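Putative dihydrodipicolinate synthase (PDB 2PCQ) is a member of the dihydrodipicolinate synthetase family, with a TIM-barrel chain of eight parallel strands in a four-chain assembly and a bound potassium ion. Local coordinates at residues Ala162-Gln165 / Ala166-Glu170; Pro179-Leu182 / Gly183-Leu187; Ser155-Leu158 / Ser159-Ala162; Ala206-Asp209 / His210-Gly214. All coordinates share one frame; numbering follows the deposited sequence.

Contact 1 (Ala162-Gln165 / Ala166-Glu170). With K (potassium ion), chain B.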
loop_
_atom_site.group_PDB
_atom_site.type_symbol
_atom_site.label_atom_id
_atom_site.label_comp_id
_atom_site.label_asym_id
_atom_site.label_seq_id
_atom_site.Cartn_x
_atom_site.Cartn_y
_atom_site.Cartn_z
ATOM N N ALA A 162 -16.753 -4.554 13.910
ATOM C CA ALA A 162 -17.167 -5.867 14.400
ATOM C C ALA A 162 -16.325 -6.266 15.608
ATOM O O ALA A 162 -16.825 -6.886 16.552
ATOM C CB ALA A 162 -17.027 -6.913 13.288
ATOM N N PHE A 163 -15.045 -5.907 15.569
ATOM C CA PHE A 163 -14.128 -6.204 16.663
ATOM C C PHE A 163 -14.580 -5.488 17.938
ATOM O O PHE A 163 -14.696 -6.105 18.992
ATOM C CB PHE A 163 -12.706 -5.756 16.307
ATOM C CG PHE A 163 -11.728 -5.884 17.442
ATOM C CD1 PHE A 163 -11.021 -7.065 17.643
ATOM C CD2 PHE A 163 -11.524 -4.826 18.321
ATOM C CE1 PHE A 163 -10.120 -7.189 18.707
ATOM C CE2 PHE A 163 -10.632 -4.938 19.386
ATOM C CZ PHE A 163 -9.927 -6.121 19.581
ATOM N N TYR A 164 -14.834 -4.186 17.844
ATOM C CA TYR A 164 -15.264 -3.429 19.018
ATOM C C TYR A 164 -16.515 -4.068 19.611
ATOM O O TYR A 164 -16.637 -4.215 20.829
ATOM C CB TYR A 164 -15.599 -1.976 18.661
ATOM C CG TYR A 164 -14.562 -1.229 17.848
ATOM C CD1 TYR A 164 -13.198 -1.364 18.109
ATOM C CD2 TYR A 164 -14.954 -0.362 16.832
ATOM C CE1 TYR A 164 -12.249 -0.652 17.372
ATOM C CE2 TYR A 164 -14.017 0.355 16.094
ATOM C CZ TYR A 164 -12.670 0.205 16.366
ATOM O OH TYR A 164 -11.752 0.911 15.618
ATOM N N GLN A 165 -17.439 -4.447 18.730
ATOM C CA GLN A 165 -18.704 -5.049 19.128
ATOM C C GLN A 165 -18.547 -6.368 19.878
ATOM O O GLN A 165 -19.205 -6.600 20.890
ATOM C CB GLN A 165 -19.585 -5.275 17.893
ATOM C CG GLN A 165 -20.920 -5.953 18.198
ATOM C CD GLN A 165 -21.727 -6.228 16.949
ATOM O OE1 GLN A 165 -21.231 -6.838 16.002
ATOM N NE2 GLN A 165 -22.982 -5.791 16.941
ATOM N N ALA A 166 -17.672 -7.231 19.378
ATOM C CA ALA A 166 -17.466 -8.534 19.992
ATOM C C ALA A 166 -16.543 -8.541 21.211
ATOM O O ALA A 166 -16.720 -9.357 22.116
ATOM C CB ALA A 166 -16.945 -9.520 18.943
ATOM N N ARG A 167 -15.569 -7.639 21.246
ATOM C CA ARG A 167 -14.618 -7.644 22.353
ATOM C C ARG A 167 -14.644 -6.496 23.352
ATOM O O ARG A 167 -14.128 -6.644 24.459
ATOM C CB ARG A 167 -13.188 -7.764 21.806
ATOM C CG ARG A 167 -12.855 -9.115 21.184
ATOM C CD ARG A 167 -11.367 -9.219 20.857
ATOM N NE ARG A 167 -10.541 -9.586 22.008
ATOM C CZ ARG A 167 -9.210 -9.586 22.000
ATOM N NH1 ARG A 167 -8.552 -9.230 20.904
ATOM N NH2 ARG A 167 -8.534 -9.962 23.079
ATOM N N LEU A 168 -15.239 -5.364 23.000
ATOM C CA LEU A 168 -15.210 -4.230 23.913
ATOM C C LEU A 168 -16.532 -3.780 24.517
ATOM O O LEU A 168 -17.498 -3.522 23.807
ATOM C CB LEU A 168 -14.542 -3.037 23.216
ATOM C CG LEU A 168 -13.196 -3.329 22.539
ATOM C CD1 LEU A 168 -12.648 -2.054 21.899
ATOM C CD2 LEU A 168 -12.205 -3.879 23.564
ATOM N N GLN A 169 -16.557 -3.684 25.842
ATOM C CA GLN A 169 -17.732 -3.219 26.568
ATOM C C GLN A 169 -17.383 -1.844 27.126
ATOM O O GLN A 169 -16.206 -1.483 27.190
ATOM C CB GLN A 169 -18.076 -4.177 27.707
ATOM C CG GLN A 169 -18.342 -5.598 27.256
ATOM C CD GLN A 169 -18.788 -6.489 28.396
ATOM O OE1 GLN A 169 -19.872 -6.309 28.956
ATOM N NE2 GLN A 169 -17.952 -7.459 28.749
ATOM N N GLU A 170 -18.390 -1.078 27.535
ATOM C CA GLU A 170 -18.138 0.263 28.052
ATOM C C GLU A 170 -17.301 1.018 27.018
ATOM O O GLU A 170 -16.383 1.762 27.369
ATOM C CB GLU A 170 -17.365 0.205 29.376
ATOM C CG GLU A 170 -18.129 -0.388 30.549
ATOM C CD GLU A 170 -17.326 -0.351 31.841
ATOM O OE1 GLU A 170 -16.167 0.118 31.811
ATOM O OE2 GLU A 170 -17.852 -0.792 32.884
HETATM K K K B . -13.995 3.250 28.823
HETATM O O HOH W 1 -13.846 1.953 31.667
HETATM O O HOH W 2 -16.318 5.132 29.711
#
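Phe163 meets Arg167 one turn further along helix 158-167, while Ala166 and Leu168 are bonded back to the turn before. With CG anti to the backbone N (chi1 173°), the Phe163 ring lies beside the start of the arginine: Arg167 CB stands 4.3 Å above the ring plane, offset toward the rim, and CG lies over the same ring. Arg167 CD then packs closely at Phe163 CE1 (3.2 Å). Beyond the bend at chi3 the guanidinium comes back with NH1 3.4 Å from Phe163 CE1. The two planes stand 82° apart and CE1 meets the guanidinium at its edge, so this is no flat stack. Ala166 gives its N-H to Ala162 O (3.0 Å), and its CB rests against the same oxygen. Leu168, the first residue to leave helical angles, still donates from N to Tyr164 O (2.8 Å). Leu168 CD1 touches both rings obliquely, 3.9 Å from Tyr164 CD1 and farther from Phe163 CE2. Phe227 of the second subunit packs on Phe163 and Ala166, and Arg167 NH1 forms a salt bridge with Glu140. Past the helix end, Glu170 O binds potassium at 3.2 Å alongside the carbonyls of Ala143, His145 and Val148 and two waters, one of which donates to Glu170 OE1. The chemistry thus divides: apolar carbons and backbone bonds finish the helix, the charge of Arg167 is met by a carboxylate outside the turn, and the cation is held by neutral oxygens of protein and water.

Contact 2 (Pro179-Leu182 / Gly183-Leu187)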
loop_
_atom_site.group_PDB
_atom_site.type_symbol
_atom_site.label_atom_id
_atom_site.label_comp_id
_atom_site.label_asym_id
_atom_site.label_seq_id
_atom_site.Cartn_x
_atom_site.Cartn_y
_atom_site.Cartn_z
ATOM N N PRO A 179 -21.223 5.818 3.563
ATOM C CA PRO A 179 -21.613 4.749 2.632
ATOM C C PRO A 179 -21.933 3.372 3.228
ATOM O O PRO A 179 -22.693 2.609 2.636
ATOM C CB PRO A 179 -20.438 4.697 1.650
ATOM C CG PRO A 179 -19.954 6.127 1.633
ATOM C CD PRO A 179 -19.984 6.479 3.109
ATOM N N THR A 180 -21.364 3.050 4.388
ATOM C CA THR A 180 -21.617 1.748 5.019
ATOM C C THR A 180 -22.368 1.897 6.339
ATOM O O THR A 180 -22.370 0.985 7.169
ATOM C CB THR A 180 -20.298 1.006 5.321
ATOM O OG1 THR A 180 -19.457 1.847 6.124
ATOM C CG2 THR A 180 -19.570 0.641 4.026
ATOM N N PHE A 181 -23.016 3.042 6.521
ATOM C CA PHE A 181 -23.729 3.338 7.757
ATOM C C PHE A 181 -24.604 2.215 8.315
ATOM O O PHE A 181 -24.448 1.827 9.474
ATOM C CB PHE A 181 -24.557 4.618 7.590
ATOM C CG PHE A 181 -25.056 5.190 8.889
ATOM C CD1 PHE A 181 -24.216 5.262 9.999
ATOM C CD2 PHE A 181 -26.356 5.663 9.004
ATOM C CE1 PHE A 181 -24.662 5.795 11.204
ATOM C CE2 PHE A 181 -26.819 6.203 10.207
ATOM C CZ PHE A 181 -25.969 6.267 11.309
ATOM N N LEU A 182 -25.518 1.683 7.509
ATOM C CA LEU A 182 -26.389 0.622 8.003
ATOM C C LEU A 182 -25.580 -0.605 8.420
ATOM O O LEU A 182 -25.935 -1.295 9.375
ATOM C CB LEU A 182 -27.434 0.237 6.950
ATOM C CG LEU A 182 -28.449 -0.830 7.380
ATOM C CD1 LEU A 182 -29.134 -0.402 8.670
ATOM C CD2 LEU A 182 -29.480 -1.039 6.278
ATOM N N GLY A 183 -24.490 -0.869 7.708
ATOM C CA GLY A 183 -23.653 -2.006 8.048
ATOM C C GLY A 183 -23.003 -1.814 9.409
ATOM O O GLY A 183 -22.903 -2.752 10.196
ATOM N N ALA A 184 -22.558 -0.592 9.686
ATOM C CA ALA A 184 -21.924 -0.277 10.962
ATOM C C ALA A 184 -22.933 -0.430 12.095
ATOM O O ALA A 184 -22.603 -0.947 13.165
ATOM C CB ALA A 184 -21.382 1.137 10.938
ATOM N N LEU A 185 -24.162 0.027 11.858
ATOM C CA LEU A 185 -25.219 -0.073 12.861
ATOM C C LEU A 185 -25.496 -1.536 13.186
ATOM O O LEU A 185 -25.663 -1.905 14.348
ATOM C CB LEU A 185 -26.502 0.600 12.356
ATOM C CG LEU A 185 -26.431 2.119 12.158
ATOM C CD1 LEU A 185 -27.786 2.633 11.680
ATOM C CD2 LEU A 185 -26.035 2.799 13.468
ATOM N N ALA A 186 -25.538 -2.369 12.153
ATOM C CA ALA A 186 -25.784 -3.790 12.342
ATOM C C ALA A 186 -24.665 -4.362 13.201
ATOM O O ALA A 186 -24.884 -5.283 13.991
ATOM C CB ALA A 186 -25.822 -4.501 10.998
ATOM N N LEU A 187 -23.468 -3.803 13.040
ATOM C CA LEU A 187 -22.310 -4.260 13.790
ATOM C C LEU A 187 -22.074 -3.514 15.110
ATOM O O LEU A 187 -20.946 -3.447 15.608
ATOM C CB LEU A 187 -21.059 -4.219 12.895
ATOM C CG LEU A 187 -21.081 -5.267 11.766
ATOM C CD1 LEU A 187 -19.936 -5.033 10.799
ATOM C CD2 LEU A 187 -21.001 -6.675 12.374
#
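The Phe181 ring carries Leu185 on one of its faces, one helical turn on. Leu185 CD1 sits 4.2 Å from the ring centroid and only 18° off the normal, a CH-pi contact, though it is offset toward the rim on the CE2 side. The other methyl, CD2, reaches Phe181 CE1 at 4.0 Å, so both branches of the leucine touch the ring. Elsewhere the phenylalanine is packed by Thr175, Leu207 and Gln223. A chi1 of -166° turns the Phe181 ring toward the flank where Leu185 emerges. Leu185 CG also rests on Phe181 O at 3.3 Å, the oxygen that accepts from Leu185 N. On the adjoining flank Leu182 O takes the N-H of Ala186 at 3.0 Å, with the alanine methyl against the same carbonyl. Thr180 holds the N-cap position, but its side chain makes no capping bond. Its carbonyl accepts a good bond from Ala184 N (3.0 Å) and a weak one from Gly183 N, bent to 116°. Gln223 serves the start of the helix from outside, its OE1 taking the N-H of Leu182 and its NE2 donating to Pro179 O. The short helix 181-186 is buried in the unit between strands 172-175 and 191-193: Phe181, Leu182 and Leu185 face helix 201-212, Leu182 also meets helix 216-247, Leu187 leans on helix 158-167, and Ala186 packs on Ala186 of the second subunit.

Contact 3 (Ser155-Leu158 / Ser159-Ala162)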
loop_
_atom_site.group_PDB
_atom_site.type_symbol
_atom_site.label_atom_id
_atom_site.label_comp_id
_atom_site.label_asym_id
_atom_site.label_seq_id
_atom_site.Cartn_x
_atom_site.Cartn_y
_atom_site.Cartn_z
ATOM N N SER A 155 -12.625 4.877 9.026
ATOM C CA SER A 155 -11.959 4.023 8.039
ATOM C C SER A 155 -12.843 3.301 7.028
ATOM O O SER A 155 -12.426 3.074 5.895
ATOM C CB SER A 155 -11.088 2.978 8.745
ATOM O OG SER A 155 -11.893 2.005 9.383
ATOM N N GLY A 156 -14.054 2.933 7.428
ATOM C CA GLY A 156 -14.918 2.208 6.517
ATOM C C GLY A 156 -14.547 0.732 6.537
ATOM O O GLY A 156 -15.027 -0.053 5.725
ATOM N N ASP A 157 -13.671 0.354 7.462
ATOM C CA ASP A 157 -13.259 -1.041 7.595
ATOM C C ASP A 157 -14.125 -1.613 8.708
ATOM O O ASP A 157 -13.790 -1.492 9.887
ATOM C CB ASP A 157 -11.775 -1.130 7.976
ATOM C CG ASP A 157 -11.306 -2.562 8.182
ATOM O OD1 ASP A 157 -12.159 -3.473 8.240
ATOM O OD2 ASP A 157 -10.083 -2.779 8.297
ATOM N N LEU A 158 -15.234 -2.238 8.332
ATOM C CA LEU A 158 -16.159 -2.774 9.318
ATOM C C LEU A 158 -15.654 -3.967 10.118
ATOM O O LEU A 158 -16.331 -4.419 11.041
ATOM C CB LEU A 158 -17.516 -3.086 8.668
ATOM C CG LEU A 158 -18.230 -1.885 8.018
ATOM C CD1 LEU A 158 -19.734 -2.070 8.106
ATOM C CD2 LEU A 158 -17.854 -0.594 8.709
ATOM N N SER A 159 -14.474 -4.480 9.771
ATOM C CA SER A 159 -13.888 -5.576 10.536
ATOM C C SER A 159 -13.538 -4.978 11.896
ATOM O O SER A 159 -13.637 -5.641 12.929
ATOM C CB SER A 159 -12.611 -6.100 9.866
ATOM O OG SER A 159 -12.927 -6.936 8.770
ATOM N N ARG A 160 -13.128 -3.712 11.886
ATOM C CA ARG A 160 -12.771 -3.021 13.122
ATOM C C ARG A 160 -14.021 -2.806 13.969
ATOM O O ARG A 160 -14.005 -3.025 15.180
ATOM C CB ARG A 160 -12.101 -1.677 12.812
ATOM C CG ARG A 160 -10.722 -1.804 12.152
ATOM C CD ARG A 160 -10.152 -0.436 11.771
ATOM N NE ARG A 160 -9.989 0.443 12.929
ATOM C CZ ARG A 160 -8.874 0.547 13.650
ATOM N NH1 ARG A 160 -7.802 -0.167 13.336
ATOM N NH2 ARG A 160 -8.834 1.362 14.696
ATOM N N ILE A 161 -15.109 -2.389 13.327
ATOM C CA ILE A 161 -16.370 -2.156 14.031
ATOM C C ILE A 161 -16.844 -3.463 14.669
ATOM O O ILE A 161 -17.282 -3.480 15.823
ATOM C CB ILE A 161 -17.474 -1.651 13.067
ATOM C CG1 ILE A 161 -17.011 -0.375 12.348
ATOM C CG2 ILE A 161 -18.765 -1.406 13.836
ATOM C CD1 ILE A 161 -16.835 0.825 13.239
ATOM N N ALA A 162 -16.753 -4.554 13.910
ATOM C CA ALA A 162 -17.167 -5.867 14.400
ATOM C C ALA A 162 -16.325 -6.266 15.608
ATOM O O ALA A 162 -16.825 -6.886 16.552
ATOM C CB ALA A 162 -17.027 -6.913 13.288
HETATM O O HOH W 3 -13.077 -5.365 6.714
#
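Leu158 and Ile161 form the tight, buried side of this helix start, lying side by side and pointing the same way with Leu158 CD2 3.7 Å from Ile161 CG1. Close by, Leu158 O accepts from Ala162 N at 2.9 Å and carries the Ala162 methyl against it. The looser, partly exposed side belongs to Asp157 and Ser159. The Asp157 carboxylate swings forward, chi1 178°, and sets OD1 3.0 Å from Ser159 N, which meets it on the anti side and 32° out of the carboxylate plane. A water donates to Asp157 OD1 at 2.6 Å and accepts from Ser159 OG, bridging the two side chains; that hydroxyl is also bonded to His177 of the second subunit. The aliphatic part of Arg160 crosses the Asp157 side chain at about a right angle, with Arg160 CG 4.0 Å from Asp157 OD2. The charged ends of Asp157 and Arg160 stay apart; Arg160 NE forms its salt bridge with Asp153. Just before, Ser155 OG accepts from Asp157 N at 3.1 Å and also bonds Asp153, which ties the approach to the helix to that aspartate. An ST turn thus leads straight into an aspartate N-cap, the start of helix 158-167 after barrel strand 148-153 in a beta-alpha unit of the TIM barrel.

Contact 4 (Ala206-Asp209 / His210-Gly214)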
loop_
_atom_site.group_PDB
_atom_site.type_symbol
_atom_site.label_atom_id
_atom_site.label_comp_id
_atom_site.label_asym_id
_atom_site.label_seq_id
_atom_site.Cartn_x
_atom_site.Cartn_y
_atom_site.Cartn_z
ATOM N N ALA A 206 -33.297 9.265 10.594
ATOM C CA ALA A 206 -34.388 8.359 10.256
ATOM C C ALA A 206 -33.863 6.943 10.022
ATOM O O ALA A 206 -34.491 5.961 10.422
ATOM C CB ALA A 206 -35.114 8.864 9.009
ATOM N N LEU A 207 -32.708 6.843 9.373
ATOM C CA LEU A 207 -32.104 5.546 9.090
ATOM C C LEU A 207 -31.742 4.873 10.408
ATOM O O LEU A 207 -32.006 3.687 10.608
ATOM C CB LEU A 207 -30.860 5.724 8.206
ATOM C CG LEU A 207 -30.017 4.497 7.839
ATOM C CD1 LEU A 207 -30.905 3.322 7.473
ATOM C CD2 LEU A 207 -29.107 4.864 6.666
ATOM N N LEU A 208 -31.137 5.643 11.305
ATOM C CA LEU A 208 -30.761 5.147 12.618
ATOM C C LEU A 208 -32.019 4.682 13.364
ATOM O O LEU A 208 -32.026 3.612 13.979
ATOM C CB LEU A 208 -30.058 6.255 13.412
ATOM C CG LEU A 208 -29.746 5.985 14.889
ATOM C CD1 LEU A 208 -28.894 4.732 15.018
ATOM C CD2 LEU A 208 -29.026 7.186 15.491
ATOM N N ASP A 209 -33.082 5.482 13.301
ATOM C CA ASP A 209 -34.333 5.133 13.972
ATOM C C ASP A 209 -34.936 3.843 13.418
ATOM O O ASP A 209 -35.360 2.976 14.185
ATOM C CB ASP A 209 -35.359 6.266 13.853
ATOM C CG ASP A 209 -35.012 7.466 14.717
ATOM O OD1 ASP A 209 -34.362 7.281 15.770
ATOM O OD2 ASP A 209 -35.402 8.594 14.355
ATOM N N HIS A 210 -34.983 3.721 12.094
ATOM C CA HIS A 210 -35.521 2.514 11.470
ATOM C C HIS A 210 -34.793 1.284 12.006
ATOM O O HIS A 210 -35.419 0.287 12.360
ATOM C CB HIS A 210 -35.349 2.548 9.948
ATOM C CG HIS A 210 -36.341 3.413 9.235
ATOM N ND1 HIS A 210 -37.698 3.340 9.468
ATOM C CD2 HIS A 210 -36.179 4.323 8.245
ATOM C CE1 HIS A 210 -38.328 4.167 8.653
ATOM N NE2 HIS A 210 -37.428 4.775 7.899
ATOM N N PHE A 211 -33.467 1.354 12.057
ATOM C CA PHE A 211 -32.687 0.224 12.540
ATOM C C PHE A 211 -33.007 -0.076 13.997
ATOM O O PHE A 211 -33.305 -1.214 14.346
ATOM C CB PHE A 211 -31.185 0.488 12.401
ATOM C CG PHE A 211 -30.336 -0.641 12.907
ATOM C CD1 PHE A 211 -30.192 -1.810 12.165
ATOM C CD2 PHE A 211 -29.716 -0.556 14.152
ATOM C CE1 PHE A 211 -29.447 -2.882 12.659
ATOM C CE2 PHE A 211 -28.970 -1.618 14.654
ATOM C CZ PHE A 211 -28.834 -2.782 13.906
ATOM N N ARG A 212 -32.938 0.946 14.845
ATOM C CA ARG A 212 -33.229 0.774 16.265
ATOM C C ARG A 212 -34.604 0.169 16.520
ATOM O O ARG A 212 -34.780 -0.601 17.460
ATOM C CB ARG A 212 -33.154 2.110 17.003
ATOM C CG ARG A 212 -31.881 2.325 17.784
ATOM C CD ARG A 212 -30.816 2.929 16.914
ATOM N NE ARG A 212 -29.593 3.210 17.660
ATOM C CZ ARG A 212 -28.594 2.349 17.823
ATOM N NH1 ARG A 212 -28.660 1.133 17.288
ATOM N NH2 ARG A 212 -27.521 2.713 18.511
ATOM N N GLU A 213 -35.577 0.529 15.687
ATOM C CA GLU A 213 -36.941 0.037 15.841
ATOM C C GLU A 213 -37.199 -1.292 15.143
ATOM O O GLU A 213 -38.317 -1.802 15.167
ATOM C CB GLU A 213 -37.935 1.082 15.329
ATOM C CG GLU A 213 -38.003 2.340 16.175
ATOM C CD GLU A 213 -38.323 2.038 17.628
ATOM O OE1 GLU A 213 -39.246 1.234 17.884
ATOM O OE2 GLU A 213 -37.655 2.604 18.515
ATOM N N GLY A 214 -36.167 -1.848 14.517
ATOM C CA GLY A 214 -36.330 -3.120 13.839
ATOM C C GLY A 214 -36.965 -3.053 12.462
ATOM O O GLY A 214 -37.288 -4.092 11.887
#
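Arg212 folds back over Leu208, one turn earlier in helix 201-212. Its CB starts beside Leu208 O, 3.6 Å away, the oxygen that accepts the Arg212 N-H in a nearly straight bond (174°). CG stays near that carbonyl, and the bend at chi2 brings Arg212 CD to within 3.2 Å of Leu208 O. Next, Arg212 NE comes to 3.1 Å from Leu208 CD1. Arg212 CZ follows at 3.7 Å from Leu208 CD1, a methyl that lies over one face of the guanidinium. At the tip, NH1 lies in the plane of the Phe211 ring, at its edge. The chi1 of -102° is far from a staggered value and the approach to Leu208 is very close, so the exact placing of this exposed chain is doubtful. On another flank, His210 N donates to Ala206 O at 2.8 Å, and the histidine ring atom CD2 lies 3.2 Å from that oxygen. The ring's ND1 is bonded to Arg215 NE, and Asp209 OD1 makes a salt bridge with Arg205. Gly214, with positive phi, ends the helix in a Schellman motif. Gly214 N is bonded to Phe211 O at 2.9 Å; Glu213 N makes an ordinary helical bond to Asp209 O. Leu207, Leu208 and Phe211 face helix 181-186, Ala206, Leu207 and His210 lean on helix 216-247, and Phe211 also packs on Leu216 of the second subunit.

Each contact is a local turn within one unbroken run, so none encloses a long loop, and none nests in or crosses another. From the N terminus, contact 3 opens helix 158-167 and contact 1 closes it, the two sharing Ala162. Contact 2 follows on helix 181-186, after strand 172-175, and touches both: Leu158 packs on Gly183 and Ala184, and Gln165 on Leu187. Contact 4 ends helix 201-212 and joins contact 2 through Phe211 and Leu208, but reaches neither contact 1 nor contact 3. Helix 181-186 therefore links the outer helices following the sixth and eighth barrel strands, and all four contacts touch the second subunit.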